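Local coordinates for hypothetical protein Cgl1923 (Corynebacterium glutamicum ATCC 13032, PDB 2P90), which is of unknown function but belongs to the PAC2 family and may have a proteasome-related role, at residues H147-V152 with Q265-L270; R97-K102 with N228-A233; G39-S44 with L138-M143. One frame throughout, in Å; residues are numbered along the deposited sequence.

Contact 1 of 3, residues H147-V152 with Q265-L270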
ATOM      1  N   HIS B 147      26.811  13.139 -14.561  1.00 42.79           N
ATOM      2  CA  HIS B 147      27.818  12.371 -13.819  1.00 43.43           C
ATOM      3  C   HIS B 147      29.215  12.968 -13.916  1.00 44.07           C
ATOM      4  O   HIS B 147      30.127  12.570 -13.163  1.00 44.12           O
ATOM      5  CB  HIS B 147      27.843  10.877 -14.248  1.00 43.81           C
ATOM      6  CG  HIS B 147      28.463  10.632 -15.589  1.00 43.39           C
ATOM      7  ND1 HIS B 147      27.743  10.698 -16.763  1.00 43.58           N
ATOM      8  CD2 HIS B 147      29.730  10.297 -15.943  1.00 43.07           C
ATOM      9  CE1 HIS B 147      28.542  10.429 -17.782  1.00 43.17           C
ATOM     10  NE2 HIS B 147      29.752  10.184 -17.311  1.00 43.43           N
ATOM     11  N   THR B 148      29.383  13.914 -14.846  1.00 44.87           N
ATOM     12  CA  THR B 148      30.693  14.512 -15.163  1.00 46.02           C
ATOM     13  C   THR B 148      31.003  15.772 -14.345  1.00 46.34           C
ATOM     14  O   THR B 148      31.986  16.454 -14.604  1.00 46.56           O
ATOM     15  CB  THR B 148      30.799  14.844 -16.673  1.00 46.68           C
ATOM     16  OG1 THR B 148      29.630  15.567 -17.069  1.00 47.79           O
ATOM     17  CG2 THR B 148      30.914  13.543 -17.552  1.00 45.80           C
ATOM     18  N   ARG B 149      30.163  16.081 -13.364  1.00 46.84           N
ATOM     19  CA  ARG B 149      30.344  17.267 -12.515  1.00 47.47           C
ATOM     20  C   ARG B 149      30.249  16.864 -11.034  1.00 47.94           C
ATOM     21  O   ARG B 149      29.574  15.883 -10.716  1.00 48.25           O
ATOM     22  CB  ARG B 149      29.290  18.327 -12.858  1.00 47.07           C
ATOM     23  CG  ARG B 149      29.486  18.966 -14.216  1.00 47.14           C
ATOM     24  CD  ARG B 149      30.745  19.833 -14.198  1.00 49.17           C
ATOM     25  NE  ARG B 149      30.916  20.592 -15.430  1.00 48.08           N
ATOM     26  CZ  ARG B 149      31.556  20.151 -16.517  1.00 48.57           C
ATOM     27  NH1 ARG B 149      32.106  18.929 -16.570  1.00 44.83           N
ATOM     28  NH2 ARG B 149      31.634  20.946 -17.572  1.00 47.72           N
ATOM     29  N   PRO B 150      30.915  17.617 -10.128  1.00 48.33           N
ATOM     30  CA  PRO B 150      30.827  17.253  -8.693  1.00 48.31           C
ATOM     31  C   PRO B 150      29.372  17.101  -8.218  1.00 48.75           C
ATOM     32  O   PRO B 150      28.471  17.772  -8.748  1.00 48.42           O
ATOM     33  CB  PRO B 150      31.508  18.423  -7.968  1.00 47.97           C
ATOM     34  CG  PRO B 150      32.381  19.108  -9.017  1.00 47.92           C
ATOM     35  CD  PRO B 150      31.743  18.827 -10.365  1.00 48.19           C
ATOM     36  N   THR B 151      29.161  16.198  -7.250  1.00 49.05           N
ATOM     37  CA  THR B 151      27.845  15.979  -6.626  1.00 48.90           C
ATOM     38  C   THR B 151      27.453  17.087  -5.637  1.00 49.05           C
ATOM     39  O   THR B 151      28.150  17.364  -4.659  1.00 48.82           O
ATOM     40  CB  THR B 151      27.735  14.576  -5.973  1.00 49.09           C
ATOM     41  OG1 THR B 151      27.864  13.572  -6.984  1.00 48.54           O
ATOM     42  CG2 THR B 151      26.382  14.389  -5.308  1.00 49.17           C
ATOM     43  N   VAL B 152      26.321  17.713  -5.910  1.00 49.11           N
ATOM     44  CA  VAL B 152      25.835  18.793  -5.083  1.00 49.96           C
ATOM     45  C   VAL B 152      24.866  18.309  -3.979  1.00 50.60           C
ATOM     46  O   VAL B 152      24.147  17.312  -4.151  1.00 50.78           O
ATOM     47  CB  VAL B 152      25.154  19.843  -5.962  1.00 49.88           C
ATOM     48  CG1 VAL B 152      24.284  20.779  -5.125  1.00 49.98           C
ATOM     49  CG2 VAL B 152      26.220  20.607  -6.752  1.00 50.18           C
ATOM     50  N   GLN B 265      24.126  23.582 -18.434  1.00 48.17           N
ATOM     51  CA  GLN B 265      23.145  23.903 -17.401  1.00 48.71           C
ATOM     52  C   GLN B 265      23.785  24.029 -16.003  1.00 46.63           C
ATOM     53  O   GLN B 265      23.644  25.043 -15.332  1.00 45.56           O
ATOM     54  CB  GLN B 265      22.078  22.808 -17.426  1.00 48.99           C
ATOM     55  CG  GLN B 265      21.012  22.867 -16.336  1.00 52.03           C
ATOM     56  CD  GLN B 265      19.860  21.878 -16.608  1.00 53.47           C
ATOM     57  OE1 GLN B 265      19.437  21.135 -15.711  1.00 58.64           O
ATOM     58  NE2 GLN B 265      19.350  21.872 -17.855  1.00 59.11           N
ATOM     59  N   TYR B 266      24.531  22.993 -15.614  1.00 45.93           N
ATOM     60  CA  TYR B 266      25.254  22.916 -14.349  1.00 44.68           C
ATOM     61  C   TYR B 266      26.215  24.088 -14.105  1.00 44.70           C
ATOM     62  O   TYR B 266      26.220  24.684 -13.016  1.00 42.96           O
ATOM     63  CB  TYR B 266      26.016  21.577 -14.303  1.00 44.71           C
ATOM     64  CG  TYR B 266      26.690  21.287 -12.984  1.00 43.51           C
ATOM     65  CD1 TYR B 266      26.117  20.412 -12.058  1.00 41.29           C
ATOM     66  CD2 TYR B 266      27.887  21.924 -12.641  1.00 43.10           C
ATOM     67  CE1 TYR B 266      26.740  20.161 -10.837  1.00 41.52           C
ATOM     68  CE2 TYR B 266      28.510  21.695 -11.424  1.00 44.15           C
ATOM     69  CZ  TYR B 266      27.929  20.806 -10.528  1.00 44.55           C
ATOM     70  OH  TYR B 266      28.574  20.558  -9.339  1.00 46.98           O
ATOM     71  N   ASP B 267      27.054  24.377 -15.108  1.00 45.50           N
ATOM     72  CA  ASP B 267      28.090  25.429 -15.026  1.00 47.02           C
ATOM     73  C   ASP B 267      27.448  26.819 -14.952  1.00 47.36           C
ATOM     74  O   ASP B 267      27.877  27.704 -14.195  1.00 46.78           O
ATOM     75  CB  ASP B 267      29.033  25.348 -16.234  1.00 47.00           C
ATOM     76  CG  ASP B 267      29.893  24.088 -16.223  1.00 50.02           C
ATOM     77  OD1 ASP B 267      30.221  23.594 -15.125  1.00 51.96           O
ATOM     78  OD2 ASP B 267      30.271  23.597 -17.313  1.00 54.56           O
ATOM     79  N   SER B 268      26.396  26.976 -15.744  1.00 47.85           N
ATOM     80  CA  SER B 268      25.613  28.175 -15.758  1.00 48.41           C
ATOM     81  C   SER B 268      25.019  28.477 -14.370  1.00 48.59           C
ATOM     82  O   SER B 268      25.107  29.631 -13.897  1.00 48.98           O
ATOM     83  CB  SER B 268      24.507  28.022 -16.789  1.00 48.38           C
ATOM     84  OG  SER B 268      23.963  29.278 -17.078  1.00 50.45           O
ATOM     85  N   GLU B 269      24.420  27.464 -13.728  1.00 48.18           N
ATOM     86  CA  GLU B 269      23.783  27.654 -12.423  1.00 47.93           C
ATOM     87  C   GLU B 269      24.854  27.896 -11.347  1.00 47.54           C
ATOM     88  O   GLU B 269      24.659  28.694 -10.421  1.00 47.21           O
ATOM     89  CB  GLU B 269      22.841  26.487 -12.077  1.00 48.12           C
ATOM     90  CG  GLU B 269      21.733  26.749 -10.981  1.00 50.96           C
ATOM     91  CD  GLU B 269      21.403  28.273 -10.588  1.00 57.72           C
ATOM     92  OE1 GLU B 269      20.504  28.920 -11.239  1.00 56.73           O
ATOM     93  OE2 GLU B 269      21.985  28.775  -9.566  1.00 55.38           O
ATOM     94  N   LEU B 270      26.004  27.251 -11.507  1.00 46.57           N
ATOM     95  CA  LEU B 270      27.133  27.489 -10.626  1.00 46.84           C
ATOM     96  C   LEU B 270      27.619  28.940 -10.704  1.00 46.67           C
ATOM     97  O   LEU B 270      27.944  29.539  -9.676  1.00 46.89           O
ATOM     98  CB  LEU B 270      28.258  26.503 -10.925  1.00 47.06           C
ATOM     99  CG  LEU B 270      29.518  26.588 -10.073  1.00 48.01           C
ATOM    100  CD1 LEU B 270      29.196  26.244  -8.622  1.00 47.81           C
ATOM    101  CD2 LEU B 270      30.626  25.679 -10.653  1.00 47.63           C
TER
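Arg-149 lays its CB over the middle of the Tyr-266 ring, a CH-pi contact with CB 3.5 Å from the ring centroid and almost straight above it. The next carbon continues across the same ring, CG meeting Tyr-266 CD2 at 3.7 Å. A bend at chi2 (-69°) turns CD off the extended line. Beyond it the guanidinium, its plane turned 89° from the ring, grips Asp-267 side-on with two nitrogens, one to each carboxylate oxygen. NE donates to OD1 of Asp-267 at 3.1 Å, while NH2 meets OD2 of the same residue at 3.0 Å in a nearly straight bond that uses the syn lone pair. The two flat groups stand only 22° apart, so the pair approaches the flat, side-on form of a bidentate salt bridge. The remaining branch turns back on its own loop: Arg-149 NH1 donates to the carbonyl O of Thr-148 at 3.2 Å, so three bonds fix the rotation of the guanidinium. Arginine suits the place because its carbons can cover an aromatic face while its head still pairs with an acid. Tyrosine offers that face and a hydroxyl: Tyr-266 OH gives a weak hydrogen bond to Pro-150 O, 2.8 Å away, and Val-152 CG2 lies 3.5 Å from the same OH of Tyr-266. Close by, Thr-148 OG1 bonds to Glu-263, one turn earlier on helix 253-276, widening the polar seam. The surface loop leading into strand 153-157, at one margin of the main sheet within the chain, thus packs on the long C-terminal helix through an Arg-Tyr CH-pi contact beside a bidentate Arg-Asp salt bridge.

Contact 2 of 3, residues R97-K102 with N228-A233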
ATOM      1  N   ARG B  97      30.370   5.584  16.915  1.00 47.79           N
ATOM      2  CA  ARG B  97      31.570   6.371  17.212  1.00 49.78           C
ATOM      3  C   ARG B  97      32.499   6.517  16.005  1.00 49.61           C
ATOM      4  O   ARG B  97      32.859   5.515  15.361  1.00 49.39           O
ATOM      5  CB  ARG B  97      32.287   5.807  18.455  1.00 50.23           C
ATOM      6  CG  ARG B  97      31.525   6.160  19.733  1.00 52.62           C
ATOM      7  CD  ARG B  97      31.908   5.293  20.899  1.00 57.49           C
ATOM      8  NE  ARG B  97      30.948   5.390  22.007  1.00 61.04           N
ATOM      9  CZ  ARG B  97      30.881   6.387  22.898  1.00 61.73           C
ATOM     10  NH1 ARG B  97      29.976   6.339  23.861  1.00 62.48           N
ATOM     11  NH2 ARG B  97      31.702   7.433  22.841  1.00 62.35           N
ATOM     12  N   ASP B  98      32.850   7.763  15.687  1.00 50.05           N
ATOM     13  CA  ASP B  98      33.775   8.055  14.576  1.00 51.51           C
ATOM     14  C   ASP B  98      35.221   7.581  14.852  1.00 52.89           C
ATOM     15  O   ASP B  98      35.494   6.954  15.890  1.00 52.69           O
ATOM     16  CB  ASP B  98      33.736   9.535  14.180  1.00 50.53           C
ATOM     17  CG  ASP B  98      34.405  10.469  15.216  1.00 52.31           C
ATOM     18  OD1 ASP B  98      35.060   9.997  16.198  1.00 53.18           O
ATOM     19  OD2 ASP B  98      34.268  11.706  15.027  1.00 50.00           O
ATOM     20  N   ASN B  99      36.137   7.877  13.924  1.00 54.68           N
ATOM     21  CA  ASN B  99      37.534   7.417  14.045  1.00 55.86           C
ATOM     22  C   ASN B  99      38.237   7.871  15.361  1.00 56.56           C
ATOM     23  O   ASN B  99      39.156   7.212  15.848  1.00 56.45           O
ATOM     24  CB  ASN B  99      38.334   7.849  12.831  1.00 55.64           C
ATOM     25  CG  ASN B  99      38.033   7.016  11.596  1.00 57.07           C
ATOM     26  OD1 ASN B  99      37.695   5.830  11.689  1.00 57.62           O
ATOM     27  ND2 ASN B  99      38.192   7.634  10.416  1.00 56.66           N
ATOM     28  N   ASP B 100      37.770   8.976  15.935  1.00 56.94           N
ATOM     29  CA  ASP B 100      38.257   9.467  17.236  1.00 57.43           C
ATOM     30  C   ASP B 100      37.398   9.030  18.427  1.00 56.71           C
ATOM     31  O   ASP B 100      37.520   9.587  19.518  1.00 56.82           O
ATOM     32  CB  ASP B 100      38.339  11.001  17.203  1.00 57.96           C
ATOM     33  CG  ASP B 100      39.314  11.499  16.143  1.00 60.05           C
ATOM     34  OD1 ASP B 100      40.493  11.054  16.163  1.00 62.64           O
ATOM     35  OD2 ASP B 100      38.896  12.303  15.279  1.00 60.94           O
ATOM     36  N   ASN B 101      36.511   8.057  18.214  1.00 55.95           N
ATOM     37  CA  ASN B 101      35.614   7.584  19.279  1.00 55.06           C
ATOM     38  C   ASN B 101      34.629   8.684  19.765  1.00 53.58           C
ATOM     39  O   ASN B 101      34.071   8.605  20.860  1.00 53.29           O
ATOM     40  CB  ASN B 101      36.441   6.985  20.432  1.00 55.61           C
ATOM     41  CG  ASN B 101      35.623   6.109  21.363  1.00 58.20           C
ATOM     42  OD1 ASN B 101      35.173   5.013  20.977  1.00 61.03           O
ATOM     43  ND2 ASN B 101      35.435   6.576  22.612  1.00 58.80           N
ATOM     44  N   LYS B 102      34.418   9.704  18.933  1.00 51.83           N
ATOM     45  CA  LYS B 102      33.403  10.714  19.205  1.00 50.48           C
ATOM     46  C   LYS B 102      31.983  10.192  18.849  1.00 49.87           C
ATOM     47  O   LYS B 102      31.746   9.763  17.694  1.00 49.98           O
ATOM     48  CB  LYS B 102      33.701  11.977  18.407  1.00 50.36           C
ATOM     49  CG  LYS B 102      32.793  13.149  18.754  1.00 49.72           C
ATOM     50  CD  LYS B 102      33.075  14.366  17.892  1.00 48.93           C
ATOM     51  CE  LYS B 102      31.854  15.284  17.923  1.00 48.60           C
ATOM     52  NZ  LYS B 102      32.167  16.709  17.624  1.00 49.04           N
ATOM     53  N   ASN B 228      34.907  12.518  12.170  1.00 57.51           N
ATOM     54  CA  ASN B 228      35.993  11.945  11.384  1.00 57.84           C
ATOM     55  C   ASN B 228      35.595  10.553  10.867  1.00 57.47           C
ATOM     56  O   ASN B 228      35.671   9.555  11.598  1.00 57.31           O
ATOM     57  CB  ASN B 228      37.321  11.947  12.202  1.00 57.66           C
ATOM     58  CG  ASN B 228      38.493  11.173  11.513  1.00 58.81           C
ATOM     59  OD1 ASN B 228      38.393  10.702  10.371  1.00 57.51           O
ATOM     60  ND2 ASN B 228      39.609  11.041  12.242  1.00 59.06           N
ATOM     61  N   LEU B 229      35.201  10.496   9.594  1.00 57.62           N
ATOM     62  CA  LEU B 229      34.615   9.274   9.020  1.00 58.18           C
ATOM     63  C   LEU B 229      35.506   8.501   8.031  1.00 58.52           C
ATOM     64  O   LEU B 229      36.066   9.086   7.130  1.00 58.72           O
ATOM     65  CB  LEU B 229      33.242   9.592   8.400  1.00 57.78           C
ATOM     66  CG  LEU B 229      32.210  10.225   9.352  1.00 58.38           C
ATOM     67  CD1 LEU B 229      30.920  10.594   8.617  1.00 58.44           C
ATOM     68  CD2 LEU B 229      31.905   9.322  10.548  1.00 55.62           C
ATOM     69  N   PRO B 230      35.596   7.170   8.164  1.00 59.12           N
ATOM     70  CA  PRO B 230      36.412   6.481   7.176  1.00 59.99           C
ATOM     71  C   PRO B 230      35.665   6.405   5.828  1.00 61.06           C
ATOM     72  O   PRO B 230      34.672   5.685   5.697  1.00 61.48           O
ATOM     73  CB  PRO B 230      36.610   5.085   7.782  1.00 59.95           C
ATOM     74  CG  PRO B 230      35.468   4.894   8.730  1.00 59.26           C
ATOM     75  CD  PRO B 230      34.946   6.245   9.111  1.00 59.10           C
ATOM     76  N   LEU B 231      36.143   7.148   4.838  1.00 61.78           N
ATOM     77  CA  LEU B 231      35.402   7.317   3.596  1.00 62.11           C
ATOM     78  C   LEU B 231      36.022   6.650   2.361  1.00 62.55           C
ATOM     79  O   LEU B 231      35.415   6.663   1.280  1.00 62.53           O
ATOM     80  CB  LEU B 231      35.189   8.817   3.345  1.00 62.28           C
ATOM     81  CG  LEU B 231      34.205   9.567   4.264  1.00 61.97           C
ATOM     82  CD1 LEU B 231      34.108  11.018   3.896  1.00 61.43           C
ATOM     83  CD2 LEU B 231      32.830   8.954   4.214  1.00 61.13           C
ATOM     84  N   LEU B 232      37.211   6.066   2.518  1.00 62.82           N
ATOM     85  CA  LEU B 232      38.072   5.737   1.362  1.00 63.32           C
ATOM     86  C   LEU B 232      37.576   4.632   0.407  1.00 62.93           C
ATOM     87  O   LEU B 232      37.883   4.674  -0.791  1.00 63.28           O
ATOM     88  CB  LEU B 232      39.527   5.455   1.797  1.00 64.09           C
ATOM     89  CG  LEU B 232      40.259   6.382   2.792  1.00 65.84           C
ATOM     90  CD1 LEU B 232      41.523   5.697   3.360  1.00 67.11           C
ATOM     91  CD2 LEU B 232      40.573   7.770   2.216  1.00 67.33           C
ATOM     92  N   ALA B 233      36.835   3.651   0.925  1.00 62.21           N
ATOM     93  CA  ALA B 233      36.226   2.606   0.085  1.00 61.01           C
ATOM     94  C   ALA B 233      35.116   3.151  -0.835  1.00 60.40           C
ATOM     95  O   ALA B 233      34.849   2.588  -1.910  1.00 59.33           O
ATOM     96  CB  ALA B 233      35.720   1.450   0.933  1.00 61.04           C
TER
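Atom OD1 of Asp-98, in a carboxylate whose other oxygen bonds Asn-228, is held by two backbone N-H groups of its own hairpin loop: Lys-102 N at 2.8 Å and, more weakly, Asp-100 N. The second oxygen, OD2, accepts the backbone N of Asn-228 at 3.0 Å in a nearly straight bond that arrives from above the carboxylate plane. Chi1 of 72° sets CG of Asp-98 between the backbone N and the carbonyl carbon; from there the two oxygens face different partners. Asn-228 returns a bond through its carbonyl: O takes the N-H of Asn-99 at 2.9 Å, almost in line with the C=O. The two asparagine side chains then meet with amide planes 84° apart. Asn-99 ND2 donates to Asn-228 OD1 at 3.1 Å; the acceptor lies near the donor's amide plane, but the donor sits well above the acceptor's. Asparagine serves here as both donor and acceptor, since Asn-228 ND2 also makes a weak bond to Asp-100 OD2. The apolar share is small: Leu-229 CD2 touches Asp-98 CB at 4.1 Å, and the Pro-230 ring lies beside the amide of Asn-99, with CD 3.8 Å from its ND2. Residues Asp-98 to Asn-101 form a type I turn, and Asn-101, in a left-handed conformation that asparagine tolerates well, completes a G1 bulge at the tip of the hairpin between strands 92-97 and 103-108. Leu-229 and Pro-230 also reach Leu-53, just beyond helix 41-52. With so many N-H groups pointing at it, Asp-98 is probably kept ionised, and the turn meets the segment before helix 232-250 through directional hydrogen bonds far more than through apolar contact.

Contact 3 of 3, residues G39-S44 with L138-M143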
ATOM      1  N   GLY B  39      20.228   6.677  -6.479  1.00 40.61           N
ATOM      2  CA  GLY B  39      21.588   6.151  -6.347  1.00 41.48           C
ATOM      3  C   GLY B  39      21.800   5.304  -5.096  1.00 42.34           C
ATOM      4  O   GLY B  39      22.962   4.922  -4.778  1.00 41.84           O
ATOM      5  N   HIS B  40      20.690   5.031  -4.380  1.00 42.23           N
ATOM      6  CA  HIS B  40      20.688   4.192  -3.170  1.00 42.64           C
ATOM      7  C   HIS B  40      21.485   4.850  -2.067  1.00 42.12           C
ATOM      8  O   HIS B  40      22.020   4.166  -1.192  1.00 42.01           O
ATOM      9  CB  HIS B  40      21.312   2.825  -3.446  1.00 42.74           C
ATOM     10  CG  HIS B  40      20.637   2.074  -4.533  1.00 44.51           C
ATOM     11  ND1 HIS B  40      19.944   0.914  -4.303  1.00 50.19           N
ATOM     12  CD2 HIS B  40      20.530   2.323  -5.860  1.00 47.57           C
ATOM     13  CE1 HIS B  40      19.417   0.483  -5.440  1.00 50.57           C
ATOM     14  NE2 HIS B  40      19.761   1.321  -6.399  1.00 48.89           N
ATOM     15  N   ALA B  41      21.547   6.177  -2.112  1.00 41.36           N
ATOM     16  CA  ALA B  41      22.541   6.916  -1.348  1.00 41.30           C
ATOM     17  C   ALA B  41      22.229   7.093   0.140  1.00 41.08           C
ATOM     18  O   ALA B  41      23.149   7.266   0.961  1.00 41.23           O
ATOM     19  CB  ALA B  41      22.849   8.254  -2.029  1.00 40.46           C
ATOM     20  N   VAL B  42      20.951   7.032   0.496  1.00 41.53           N
ATOM     21  CA  VAL B  42      20.544   7.117   1.915  1.00 41.56           C
ATOM     22  C   VAL B  42      20.885   5.803   2.646  1.00 42.03           C
ATOM     23  O   VAL B  42      21.573   5.807   3.670  1.00 42.31           O
ATOM     24  CB  VAL B  42      19.045   7.540   2.075  1.00 41.25           C
ATOM     25  CG1 VAL B  42      18.560   7.405   3.530  1.00 40.59           C
ATOM     26  CG2 VAL B  42      18.847   8.977   1.611  1.00 41.21           C
ATOM     27  N   GLU B  43      20.427   4.681   2.093  1.00 42.45           N
ATOM     28  CA  GLU B  43      20.669   3.392   2.690  1.00 42.69           C
ATOM     29  C   GLU B  43      22.181   3.081   2.662  1.00 42.38           C
ATOM     30  O   GLU B  43      22.707   2.475   3.605  1.00 41.78           O
ATOM     31  CB  GLU B  43      19.822   2.319   2.004  1.00 42.86           C
ATOM     32  CG  GLU B  43      19.910   2.337   0.430  1.00 47.34           C
ATOM     33  CD  GLU B  43      18.843   3.238  -0.374  1.00 52.28           C
ATOM     34  OE1 GLU B  43      18.722   4.536  -0.099  1.00 46.72           O
ATOM     35  OE2 GLU B  43      18.204   2.598  -1.329  1.00 41.48           O
ATOM     36  N   SER B  44      22.887   3.507   1.609  1.00 41.87           N
ATOM     37  CA  SER B  44      24.341   3.279   1.554  1.00 42.65           C
ATOM     38  C   SER B  44      25.121   4.042   2.618  1.00 41.74           C
ATOM     39  O   SER B  44      26.078   3.529   3.164  1.00 41.47           O
ATOM     40  CB  SER B  44      24.916   3.565   0.176  1.00 41.93           C
ATOM     41  OG  SER B  44      24.423   2.587  -0.708  1.00 46.05           O
ATOM     42  N   LEU B 138      18.459  12.777   5.775  1.00 40.44           N
ATOM     43  CA  LEU B 138      19.110  12.585   4.491  1.00 40.13           C
ATOM     44  C   LEU B 138      18.128  12.205   3.395  1.00 40.22           C
ATOM     45  O   LEU B 138      17.220  11.412   3.635  1.00 40.26           O
ATOM     46  CB  LEU B 138      20.178  11.511   4.615  1.00 40.02           C
ATOM     47  CG  LEU B 138      21.190  11.670   5.752  1.00 39.33           C
ATOM     48  CD1 LEU B 138      22.244  10.557   5.633  1.00 37.76           C
ATOM     49  CD2 LEU B 138      21.839  13.088   5.802  1.00 36.72           C
ATOM     50  N   TYR B 139      18.328  12.783   2.202  1.00 40.46           N
ATOM     51  CA  TYR B 139      17.463  12.599   1.035  1.00 40.03           C
ATOM     52  C   TYR B 139      18.384  12.472  -0.169  1.00 40.29           C
ATOM     53  O   TYR B 139      19.426  13.107  -0.189  1.00 41.76           O
ATOM     54  CB  TYR B 139      16.577  13.821   0.831  1.00 39.60           C
ATOM     55  CG  TYR B 139      15.759  14.190   2.049  1.00 41.64           C
ATOM     56  CD1 TYR B 139      14.471  13.675   2.205  1.00 40.83           C
ATOM     57  CD2 TYR B 139      16.268  15.050   3.048  1.00 40.95           C
ATOM     58  CE1 TYR B 139      13.722  13.972   3.304  1.00 43.02           C
ATOM     59  CE2 TYR B 139      15.503  15.364   4.173  1.00 40.40           C
ATOM     60  CZ  TYR B 139      14.229  14.810   4.288  1.00 41.50           C
ATOM     61  OH  TYR B 139      13.407  15.059   5.355  1.00 40.13           O
ATOM     62  N   ALA B 140      18.044  11.622  -1.136  1.00 39.73           N
ATOM     63  CA  ALA B 140      18.741  11.589  -2.426  1.00 39.08           C
ATOM     64  C   ALA B 140      17.697  11.749  -3.527  1.00 40.26           C
ATOM     65  O   ALA B 140      16.750  10.921  -3.662  1.00 39.17           O
ATOM     66  CB  ALA B 140      19.521  10.316  -2.596  1.00 38.04           C
ATOM     67  N   ALA B 141      17.846  12.825  -4.308  1.00 40.47           N
ATOM     68  CA  ALA B 141      16.869  13.128  -5.370  1.00 40.70           C
ATOM     69  C   ALA B 141      17.460  12.959  -6.734  1.00 40.76           C
ATOM     70  O   ALA B 141      18.593  13.369  -6.951  1.00 40.65           O
ATOM     71  CB  ALA B 141      16.275  14.572  -5.210  1.00 39.92           C
ATOM     72  N   PRO B 142      16.673  12.399  -7.678  1.00 42.20           N
ATOM     73  CA  PRO B 142      17.164  12.344  -9.051  1.00 42.87           C
ATOM     74  C   PRO B 142      17.078  13.751  -9.618  1.00 43.92           C
ATOM     75  O   PRO B 142      16.028  14.397  -9.487  1.00 43.84           O
ATOM     76  CB  PRO B 142      16.174  11.412  -9.762  1.00 43.08           C
ATOM     77  CG  PRO B 142      14.906  11.439  -8.917  1.00 43.54           C
ATOM     78  CD  PRO B 142      15.296  11.872  -7.531  1.00 41.63           C
ATOM     79  N   MET B 143      18.166  14.238 -10.221  1.00 44.64           N
ATOM     80  CA  MET B 143      18.171  15.603 -10.770  1.00 45.85           C
ATOM     81  C   MET B 143      18.750  15.675 -12.179  1.00 46.18           C
ATOM     82  O   MET B 143      19.400  14.733 -12.673  1.00 46.23           O
ATOM     83  CB  MET B 143      18.909  16.601  -9.854  1.00 45.73           C
ATOM     84  CG  MET B 143      18.296  16.819  -8.453  1.00 48.38           C
ATOM     85  SD  MET B 143      16.587  17.480  -8.347  1.00 47.03           S
ATOM     86  CE  MET B 143      16.649  18.055  -6.656  1.00 50.50           C
TER
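Val-42 pushes its CG2 methyl into a shallow hollow on strand 134-143, bounded by the CB atoms of Leu-138 and Ala-140 and floored by the peptide groups between them. Val-42 CG2 lies 3.6 Å from Leu-138 O and 3.9 Å from Tyr-139 N, resting on backbone as much as on side chains. Its walls are a little farther away, Val-42 CG2 to Leu-138 CB being 4.1 Å. The rotation about CA-CB (chi1 171°) places CG1 anti to the backbone N and leaves CG2 to face the strand; a beta-branched residue supplies a compact knob of this kind. One residue earlier, Ala-41 meets Ala-140 methyl to methyl, CB to CB at 4.0 Å. Two alanines suit this spot because neither raises a bump, and the start of the helix can settle close to the sheet, with their CA atoms 6.1 Å apart. Helix 41-52 thus packs on one face of the central mixed sheet, beside helix 211-225, which Ala-41 and Leu-138 also touch. Tyr-139, whose CB points to the other face, bonds through its hydroxyl to Glu-184 and Ser-180 of helix 179-189, and the layers make an alpha/beta/alpha sandwich. Val-42 reaches Ala-31 of the adjoining strand 27-33 too, bridging two neighbouring parallel strands. At the helix start His-40 holds the N-cap position, and its carbonyl O accepts both the N of Ser-44, at 3.0 Å, and OG of Ser-44, at 2.9 Å. The serine is short enough for its hydroxyl to fold back onto the preceding turn.

Contact 3 lies near the centre of the folded chain, where helix 41-52 meets the central sheet; contacts 1 and 2 lie farther out, with centres about 17 and 21 Å from it and 28 Å from each other. Strand 134-143 of contact 3 runs on into the loop of contact 1, while contact 2 joins a hairpin of the same sheet to the segment leading into helix 232-250. That helix is followed directly by helix 253-276, used in contact 1. Along the chain contact 3 closes before contact 1 opens, whereas contact 2 crosses both. Sequence-distant elements are thus tied from core to periphery, and the C-terminal part of the chain meets the rest of the fold both just before helix 232-250 and on helix 253-276.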